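Long-range contacts in adenosine monophosphate-protein transferase (Bartonella henselae str. Houston-1, PDB 5NH2), which transfers AMP from ATP to tyrosine or threonine residues of host target proteins through its Fic (fido) domain, contributing to virulence: residues F55-L60 / R117-L122; M238-G243 / I288-P293; W101-A106 / V193-D198. One frame throughout, in Å; residues are numbered along the deposited sequence.

Contact 1. Residues F55-L60 / R117-L122; sequences FDTAYL and RLDQTL
T57 and D119 join the start of helix 57-68 to the flank of helix 109-124 within the helical Fic domain. D56 is the N-cap residue of the first helix: its OD1 accepts from Y59 N at 2.8 Å. The amide of T57, the residue after the cap, gives a hydrogen bond of 2.8 Å to D119 OD1. T57 OG1 donates to that same oxygen over 2.7 Å, so one atom is gripped by two donors, both on the syn side and tilted out of the carboxylate plane to opposite faces. The two donors converge because OG1 sits beside the backbone N of T57 (chi1 -69°), while the side chains themselves cross at about a right angle.

The tight part of the contact lies toward the protein interior. There L122 sets CD1 against the backbone of F55, 3.4 Å from F55 O and 4.1 Å from F55 CB, and the ring of F55 leads away to rest on L168 and A171 of helix 157-171. L118 and L122 also both touch L143 of helix 133-150. Toward solvent the fit is looser and polar. The second carboxylate oxygen looks that way: a water donates to D119 OD2 at 2.8 Å and accepts from A58 N at 2.9 Å.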
loop_
_atom_site.group_PDB
_atom_site.type_symbol
_atom_site.label_atom_id
_atom_site.label_comp_id
_atom_site.label_asym_id
_atom_site.label_seq_id
_atom_site.Cartn_x
_atom_site.Cartn_y
_atom_site.Cartn_z
ATOM N N PHE A 55 16.878 -5.684 7.648
ATOM C CA PHE A 55 15.439 -5.489 7.737
ATOM C C PHE A 55 14.965 -6.105 9.041
ATOM O O PHE A 55 15.090 -7.314 9.232
ATOM C CB PHE A 55 14.716 -6.102 6.537
ATOM C CG PHE A 55 14.891 -5.317 5.241
ATOM C CD1 PHE A 55 14.057 -4.240 4.937
ATOM C CD2 PHE A 55 15.874 -5.663 4.328
ATOM C CE1 PHE A 55 14.204 -3.504 3.722
ATOM C CE2 PHE A 55 16.037 -4.956 3.120
ATOM C CZ PHE A 55 15.194 -3.859 2.815
ATOM N N ASP A 56 14.410 -5.273 9.916
ATOM C CA ASP A 56 14.042 -5.632 11.269
ATOM C C ASP A 56 13.050 -4.589 11.806
ATOM O O ASP A 56 12.625 -3.679 11.079
ATOM C CB ASP A 56 15.292 -5.737 12.157
ATOM C CG ASP A 56 16.149 -4.428 12.173
ATOM O OD1 ASP A 56 15.671 -3.338 11.737
ATOM O OD2 ASP A 56 17.305 -4.488 12.671
ATOM N N THR A 57 12.715 -4.702 13.102
ATOM C CA THR A 57 11.775 -3.768 13.738
ATOM C C THR A 57 12.350 -2.345 13.841
ATOM O O THR A 57 11.596 -1.365 13.710
ATOM C CB THR A 57 11.389 -4.296 15.120
ATOM O OG1 THR A 57 10.576 -5.502 14.981
ATOM C CG2 THR A 57 10.679 -3.211 15.957
ATOM N N ALA A 58 13.682 -2.219 14.036
ATOM C CA ALA A 58 14.350 -0.920 13.954
ATOM C C ALA A 58 14.057 -0.240 12.628
ATOM O O ALA A 58 13.712 0.942 12.595
ATOM C CB ALA A 58 15.864 -1.060 14.120
ATOM N N TYR A 59 14.205 -0.971 11.518
ATOM C CA TYR A 59 13.985 -0.343 10.223
ATOM C C TYR A 59 12.526 0.044 10.051
ATOM O O TYR A 59 12.229 1.172 9.647
ATOM C CB TYR A 59 14.433 -1.267 9.097
ATOM C CG TYR A 59 14.303 -0.654 7.702
ATOM C CD1 TYR A 59 15.029 0.490 7.352
ATOM C CD2 TYR A 59 13.471 -1.228 6.727
ATOM C CE1 TYR A 59 14.921 1.060 6.049
ATOM C CE2 TYR A 59 13.370 -0.678 5.463
ATOM C CZ TYR A 59 14.098 0.476 5.117
ATOM O OH TYR A 59 14.000 1.021 3.834
ATOM N N LEU A 60 11.606 -0.858 10.406
ATOM C CA LEU A 60 10.174 -0.519 10.419
ATOM C C LEU A 60 9.902 0.790 11.167
ATOM O O LEU A 60 9.159 1.669 10.673
ATOM C CB LEU A 60 9.371 -1.662 11.041
ATOM C CG LEU A 60 7.875 -1.518 10.966
ATOM C CD1 LEU A 60 7.413 -1.805 9.554
ATOM C CD2 LEU A 60 7.139 -2.402 12.031
ATOM N N ARG A 117 9.793 -12.062 16.857
ATOM C CA ARG A 117 9.745 -13.155 15.886
ATOM C C ARG A 117 10.074 -12.662 14.483
ATOM O O ARG A 117 10.899 -13.270 13.775
ATOM C CB ARG A 117 8.384 -13.815 15.899
ATOM C CG ARG A 117 8.530 -15.306 16.021
ATOM C CD ARG A 117 7.271 -15.931 16.609
ATOM N NE ARG A 117 7.090 -15.617 18.011
ATOM C CZ ARG A 117 6.087 -14.884 18.485
ATOM N NH1 ARG A 117 5.171 -14.381 17.654
ATOM N NH2 ARG A 117 5.997 -14.654 19.794
ATOM N N LEU A 118 9.490 -11.518 14.091
ATOM C CA LEU A 118 9.793 -10.998 12.771
ATOM C C LEU A 118 11.280 -10.686 12.655
ATOM O O LEU A 118 11.935 -11.116 11.686
ATOM C CB LEU A 118 8.926 -9.792 12.469
ATOM C CG LEU A 118 9.392 -9.037 11.223
ATOM C CD1 LEU A 118 8.336 -9.078 10.155
ATOM C CD2 LEU A 118 9.805 -7.580 11.529
ATOM N N ASP A 119 11.859 -10.101 13.719
ATOM C CA ASP A 119 13.308 -9.874 13.746
ATOM C C ASP A 119 14.080 -11.175 13.576
ATOM O O ASP A 119 15.040 -11.240 12.803
ATOM C CB ASP A 119 13.740 -9.194 15.040
ATOM C CG ASP A 119 13.367 -7.688 15.083
ATOM O OD1 ASP A 119 12.551 -7.228 14.250
ATOM O OD2 ASP A 119 13.867 -6.976 15.988
ATOM N N GLN A 120 13.687 -12.233 14.289
ATOM C CA GLN A 120 14.473 -13.460 14.151
ATOM C C GLN A 120 14.327 -14.034 12.743
ATOM O O GLN A 120 15.311 -14.507 12.153
ATOM C CB GLN A 120 14.062 -14.482 15.206
ATOM C CG GLN A 120 14.630 -15.869 14.978
ATOM C CD GLN A 120 16.043 -16.033 15.526
ATOM O OE1 GLN A 120 16.700 -15.068 15.919
ATOM N NE2 GLN A 120 16.513 -17.264 15.550
ATOM N N THR A 121 13.120 -13.937 12.152
ATOM C CA THR A 121 12.913 -14.681 10.918
ATOM C C THR A 121 13.735 -14.081 9.790
ATOM O O THR A 121 14.576 -14.767 9.186
ATOM C CB THR A 121 11.439 -14.706 10.551
ATOM O OG1 THR A 121 10.721 -15.303 11.623
ATOM C CG2 THR A 121 11.238 -15.585 9.331
ATOM N N LEU A 122 13.554 -12.772 9.557
ATOM C CA LEU A 122 14.336 -12.051 8.572
ATOM C C LEU A 122 15.822 -12.253 8.792
ATOM O O LEU A 122 16.590 -12.266 7.826
ATOM C CB LEU A 122 13.985 -10.565 8.619
ATOM C CG LEU A 122 12.577 -10.265 8.083
ATOM C CD1 LEU A 122 12.175 -8.796 8.304
ATOM C CD2 LEU A 122 12.516 -10.625 6.598
HETATM O O HOH W 1 14.638 -4.255 15.824
#

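Contact 2. Residues M238-G243 / I288-P293; sequences MVAKEG and ITFTAP
The F290 ring turns its edge to A240: CE2 lies 3.9 Å from A240 CB, which sits near the ring plane. Over one face of the ring stands the backbone N of A292, two residues on in the same segment, offset toward the rim, and F258 meets F290 in an edge-to-face (T-shaped) pair. F290 CG is anti to its own backbone N, and the ring beyond it reaches across to the other segment.

The contact joins the chain just past strand 237-239 to the end of strand 287-291, within this chain the outermost strands of the five-stranded sheet in the intracellular delivery domain, a member of the OB clan. A292 fills the middle. Its CB is 4.1 Å from A240 CB and comes within 3.3 Å of K241 O. Farther along, G243 N donates to A292 O at 2.8 Å; the donor stands above the carbonyl plane, 55° out of it, and the N-H...O angle is 139°. E242 brings CB and CG against P293 O, with CG at 3.2 Å, while its carboxylate turns to a salt bridge with K214. T291 CG2 touches G243 O at 3.7 Å, and T291 OG1 is hydrogen-bonded to T245 OG1.

A single bent backbone bond, between parts (A240 to G243 and F290 to P293) whose directions differ by 62°, is not strand pairing. The chain just beyond the two strands meets mainly through small apolar groups, the F290 rim and that bond, and the charge of E242 is probably compensated by K214, outside the two segments.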
loop_
_atom_site.group_PDB
_atom_site.type_symbol
_atom_site.label_atom_id
_atom_site.label_comp_id
_atom_site.label_asym_id
_atom_site.label_seq_id
_atom_site.Cartn_x
_atom_site.Cartn_y
_atom_site.Cartn_z
ATOM N N MET A 238 -8.165 -7.773 -10.760
ATOM C CA MET A 238 -7.112 -8.763 -10.649
ATOM C C MET A 238 -6.856 -9.362 -12.013
ATOM O O MET A 238 -7.650 -9.213 -12.958
ATOM C CB MET A 238 -7.444 -9.869 -9.648
ATOM C CG MET A 238 -8.726 -10.518 -9.954
ATOM S SD MET A 238 -9.445 -11.257 -8.488
ATOM C CE MET A 238 -10.939 -11.880 -9.213
ATOM N N VAL A 239 -5.721 -10.027 -12.097
ATOM C CA VAL A 239 -5.317 -10.675 -13.321
ATOM C C VAL A 239 -5.791 -12.108 -13.258
ATOM O O VAL A 239 -5.637 -12.772 -12.225
ATOM C CB VAL A 239 -3.805 -10.579 -13.500
ATOM C CG1 VAL A 239 -3.308 -11.564 -14.578
ATOM C CG2 VAL A 239 -3.474 -9.129 -13.863
ATOM N N ALA A 240 -6.399 -12.573 -14.349
ATOM C CA ALA A 240 -6.890 -13.939 -14.417
ATOM C C ALA A 240 -5.819 -14.930 -13.983
ATOM O O ALA A 240 -4.648 -14.807 -14.360
ATOM C CB ALA A 240 -7.338 -14.244 -15.844
ATOM N N LYS A 241 -6.234 -15.913 -13.172
ATOM C CA LYS A 241 -5.349 -16.985 -12.715
ATOM C C LYS A 241 -5.193 -18.070 -13.778
ATOM O O LYS A 241 -6.152 -18.441 -14.465
ATOM C CB LYS A 241 -5.883 -17.633 -11.435
ATOM C CG LYS A 241 -6.134 -16.712 -10.279
ATOM C CD LYS A 241 -6.383 -17.521 -8.982
ATOM C CE LYS A 241 -5.193 -18.442 -8.625
ATOM N NZ LYS A 241 -5.128 -18.779 -7.171
ATOM N N GLU A 242 -3.981 -18.605 -13.884
ATOM C CA GLU A 242 -3.718 -19.622 -14.878
ATOM C C GLU A 242 -4.592 -20.844 -14.601
ATOM O O GLU A 242 -4.580 -21.398 -13.497
ATOM C CB GLU A 242 -2.231 -20.003 -14.870
ATOM C CG GLU A 242 -1.261 -19.007 -15.530
ATOM C CD GLU A 242 -0.849 -17.868 -14.599
ATOM O OE1 GLU A 242 -0.959 -18.029 -13.361
ATOM O OE2 GLU A 242 -0.423 -16.811 -15.113
ATOM N N GLY A 243 -5.371 -21.240 -15.611
ATOM C CA GLY A 243 -6.207 -22.411 -15.551
ATOM C C GLY A 243 -7.650 -22.147 -15.183
ATOM O O GLY A 243 -8.493 -23.005 -15.441
ATOM N N ILE A 288 -18.553 -13.270 -23.074
ATOM C CA ILE A 288 -17.521 -14.228 -23.441
ATOM C C ILE A 288 -17.146 -15.077 -22.235
ATOM O O ILE A 288 -17.334 -14.682 -21.076
ATOM C CB ILE A 288 -16.261 -13.563 -24.046
ATOM C CG1 ILE A 288 -15.297 -13.093 -22.970
ATOM C CG2 ILE A 288 -16.637 -12.396 -24.940
ATOM C CD1 ILE A 288 -13.946 -12.748 -23.543
ATOM N N THR A 289 -16.639 -16.274 -22.535
ATOM C CA THR A 289 -16.016 -17.161 -21.566
ATOM C C THR A 289 -14.537 -17.316 -21.905
ATOM O O THR A 289 -14.174 -17.508 -23.068
ATOM C CB THR A 289 -16.695 -18.525 -21.551
ATOM O OG1 THR A 289 -18.066 -18.359 -21.176
ATOM C CG2 THR A 289 -16.034 -19.418 -20.541
ATOM N N PHE A 290 -13.681 -17.197 -20.892
ATOM C CA PHE A 290 -12.244 -17.186 -21.103
ATOM C C PHE A 290 -11.598 -18.067 -20.053
ATOM O O PHE A 290 -11.805 -17.854 -18.855
ATOM C CB PHE A 290 -11.674 -15.760 -21.021
ATOM C CG PHE A 290 -10.166 -15.700 -20.866
ATOM C CD1 PHE A 290 -9.329 -15.798 -21.968
ATOM C CD2 PHE A 290 -9.581 -15.521 -19.625
ATOM C CE1 PHE A 290 -7.935 -15.741 -21.837
ATOM C CE2 PHE A 290 -8.178 -15.456 -19.487
ATOM C CZ PHE A 290 -7.359 -15.572 -20.594
ATOM N N THR A 291 -10.818 -19.044 -20.503
ATOM C CA THR A 291 -10.001 -19.868 -19.631
ATOM C C THR A 291 -8.546 -19.478 -19.834
ATOM O O THR A 291 -8.009 -19.630 -20.936
ATOM C CB THR A 291 -10.196 -21.351 -19.929
ATOM O OG1 THR A 291 -11.595 -21.654 -19.947
ATOM C CG2 THR A 291 -9.519 -22.176 -18.863
ATOM N N ALA A 292 -7.913 -18.973 -18.779
ATOM C CA ALA A 292 -6.508 -18.603 -18.869
ATOM C C ALA A 292 -5.636 -19.858 -18.959
ATOM O O ALA A 292 -5.939 -20.868 -18.323
ATOM C CB ALA A 292 -6.108 -17.738 -17.666
ATOM N N PRO A 293 -4.584 -19.838 -19.777
ATOM C CA PRO A 293 -3.759 -21.034 -20.032
ATOM C C PRO A 293 -2.654 -21.303 -19.005
ATOM O O PRO A 293 -2.463 -20.574 -18.049
ATOM C CB PRO A 293 -3.151 -20.721 -21.401
ATOM C CG PRO A 293 -3.182 -19.222 -21.491
ATOM C CD PRO A 293 -4.472 -18.858 -20.867
#

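Contact 3. Residues W101-A106 / V193-D198; sequences WKNAFA and VAENGD
K102 and N103 belong to an irregular loop that passes the last turn of helix 183-196, with the CA atoms of K102 and E195 6.3 Å apart. The loop is kinked at A104, whose phi is positive (63°). The helix ends at G197, the first residue to leave helical geometry, with positive phi, and D198 then places OD1 to cap E200 N at the start of helix 200-208. No backbone hydrogen bond links the two segments.

Two side chains of the loop face the helix. K102 is bent at chi2 and again at chi3 (79°), a fold that puts CE against A194 CB at 3.9 Å; its chain also touches S190 and V191 of the same helix. The amino group turns away from A194 toward R98, a like-charged residue probably involved in ATP binding, which in turn makes a cation-pi contact with W101. N103 presents its amide to the helix end. Both OD1 and ND2 are 3.3 Å from A194 O, but the first pair consists of two acceptors and the second has a poor angle. The E195 side chain crosses that of N103 at about a right angle, the amide and carboxylate planes being 62° apart, with OE2 3.6 Å from N103 OD1.

N103 OD1 thus lies near two other oxygens, A194 O and E195 OE2, without a hydrogen bond between the segments, probably a weakly unfavourable arrangement. What joins loop and helix here is chiefly the aliphatic part of K102 lying on A194, in a surface contact beside R98, which probably contacts ATP.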
loop_
_atom_site.group_PDB
_atom_site.type_symbol
_atom_site.label_atom_id
_atom_site.label_comp_id
_atom_site.label_asym_id
_atom_site.label_seq_id
_atom_site.Cartn_x
_atom_site.Cartn_y
_atom_site.Cartn_z
ATOM N N TRP A 101 -15.072 -5.740 13.434
ATOM C CA TRP A 101 -14.098 -6.384 12.555
ATOM C C TRP A 101 -13.731 -7.802 13.007
ATOM O O TRP A 101 -14.470 -8.491 13.714
ATOM C CB TRP A 101 -12.837 -5.521 12.428
ATOM C CG TRP A 101 -12.856 -4.516 11.285
ATOM C CD1 TRP A 101 -12.702 -3.157 11.395
ATOM C CD2 TRP A 101 -13.019 -4.779 9.868
ATOM N NE1 TRP A 101 -12.758 -2.564 10.151
ATOM C CE2 TRP A 101 -12.955 -3.531 9.199
ATOM C CE3 TRP A 101 -13.216 -5.941 9.106
ATOM C CZ2 TRP A 101 -13.085 -3.414 7.806
ATOM C CZ3 TRP A 101 -13.339 -5.820 7.721
ATOM C CH2 TRP A 101 -13.276 -4.564 7.091
ATOM N N LYS A 102 -12.571 -8.249 12.545
ATOM C CA LYS A 102 -12.082 -9.618 12.587
ATOM C C LYS A 102 -11.654 -10.005 13.997
ATOM O O LYS A 102 -12.217 -9.524 14.985
ATOM C CB LYS A 102 -10.906 -9.790 11.610
ATOM C CG LYS A 102 -11.242 -9.513 10.140
ATOM C CD LYS A 102 -10.636 -8.204 9.653
ATOM C CE LYS A 102 -9.167 -8.327 9.316
ATOM N NZ LYS A 102 -8.841 -7.315 8.280
ATOM N N ASN A 103 -10.759 -10.983 14.081
ATOM C CA ASN A 103 -10.088 -11.413 15.307
ATOM C C ASN A 103 -9.223 -10.316 15.929
ATOM O O ASN A 103 -8.669 -10.459 17.018
ATOM C CB ASN A 103 -9.276 -12.665 14.971
ATOM C CG ASN A 103 -9.969 -13.513 13.917
ATOM O OD1 ASN A 103 -10.646 -12.972 13.042
ATOM N ND2 ASN A 103 -9.830 -14.840 14.011
ATOM N N ALA A 104 -9.137 -9.201 15.245
ATOM C CA ALA A 104 -8.452 -8.001 15.702
ATOM C C ALA A 104 -6.950 -8.198 15.916
ATOM O O ALA A 104 -6.336 -9.135 15.389
ATOM C CB ALA A 104 -9.182 -7.538 16.950
ATOM N N PHE A 105 -6.387 -7.389 16.794
ATOM C CA PHE A 105 -4.992 -7.013 16.771
ATOM C C PHE A 105 -4.315 -7.539 18.021
ATOM O O PHE A 105 -4.964 -7.808 19.035
ATOM C CB PHE A 105 -4.789 -5.479 16.715
ATOM C CG PHE A 105 -5.385 -4.817 15.511
ATOM C CD1 PHE A 105 -5.204 -5.351 14.230
ATOM C CD2 PHE A 105 -6.119 -3.625 15.657
ATOM C CE1 PHE A 105 -5.766 -4.698 13.091
ATOM C CE2 PHE A 105 -6.669 -2.978 14.567
ATOM C CZ PHE A 105 -6.511 -3.511 13.267
ATOM N N ALA A 106 -2.998 -7.719 17.905
ATOM C CA ALA A 106 -2.221 -8.202 19.025
ATOM C C ALA A 106 -2.348 -7.215 20.185
ATOM O O ALA A 106 -2.476 -5.995 19.989
ATOM C CB ALA A 106 -0.754 -8.371 18.593
ATOM N N VAL A 193 -7.418 -14.154 4.980
ATOM C CA VAL A 193 -6.429 -14.691 5.921
ATOM C C VAL A 193 -7.008 -14.761 7.334
ATOM O O VAL A 193 -7.002 -15.812 7.982
ATOM C CB VAL A 193 -5.140 -13.850 5.942
ATOM C CG1 VAL A 193 -4.183 -14.511 6.937
ATOM C CG2 VAL A 193 -4.483 -13.749 4.582
ATOM N N ALA A 194 -7.431 -13.604 7.859
ATOM C CA ALA A 194 -7.675 -13.464 9.287
ATOM C C ALA A 194 -8.930 -14.197 9.713
ATOM O O ALA A 194 -8.989 -14.735 10.813
ATOM C CB ALA A 194 -7.787 -11.986 9.679
ATOM N N GLU A 195 -9.917 -14.263 8.845
ATOM C CA GLU A 195 -11.209 -14.868 9.145
ATOM C C GLU A 195 -11.283 -16.332 8.696
ATOM O O GLU A 195 -11.823 -17.163 9.442
ATOM C CB GLU A 195 -12.352 -14.025 8.547
ATOM C CG GLU A 195 -13.759 -14.473 8.909
ATOM C CD GLU A 195 -14.092 -14.331 10.399
ATOM O OE1 GLU A 195 -14.867 -15.172 10.917
ATOM O OE2 GLU A 195 -13.583 -13.382 11.041
ATOM N N ASN A 196 -10.925 -16.645 7.441
ATOM C CA ASN A 196 -11.157 -18.000 6.917
ATOM C C ASN A 196 -9.939 -18.932 6.938
ATOM O O ASN A 196 -10.043 -20.076 6.443
ATOM C CB ASN A 196 -11.704 -17.945 5.474
ATOM C CG ASN A 196 -12.700 -16.807 5.254
ATOM O OD1 ASN A 196 -13.588 -16.595 6.073
ATOM N ND2 ASN A 196 -12.546 -16.063 4.127
ATOM N N GLY A 197 -8.794 -18.506 7.453
ATOM C CA GLY A 197 -7.577 -19.306 7.260
ATOM C C GLY A 197 -7.186 -19.612 5.813
ATOM O O GLY A 197 -6.553 -20.639 5.548
ATOM N N ASP A 198 -7.546 -18.755 4.872
ATOM C CA ASP A 198 -7.401 -19.033 3.447
ATOM C C ASP A 198 -6.345 -18.098 2.842
ATOM O O ASP A 198 -6.557 -16.876 2.774
ATOM C CB ASP A 198 -8.739 -18.842 2.761
ATOM C CG ASP A 198 -8.654 -19.042 1.261
ATOM O OD1 ASP A 198 -7.573 -19.411 0.759
ATOM O OD2 ASP A 198 -9.693 -18.885 0.594
#

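In the fold
Contacts 1 and 3 both lie in the fido domain, and their segments alternate along the chain, whereas contact 2 belongs to the later intracellular delivery domain, with its centre about 37 Å from that of contact 1. Contact 1 joins two helices and is partly buried, combining an apolar inner side with a polar one. Contact 2 is also partly buried but brings together strand ends through small apolar groups and one backbone bond. Contact 3 is a surface meeting of loop and helix end with no hydrogen bond across it. Helix 109-124, used in contact 1, follows the loop of contact 3, yet the two contacts do not touch, their nearest atoms being about 8 Å apart.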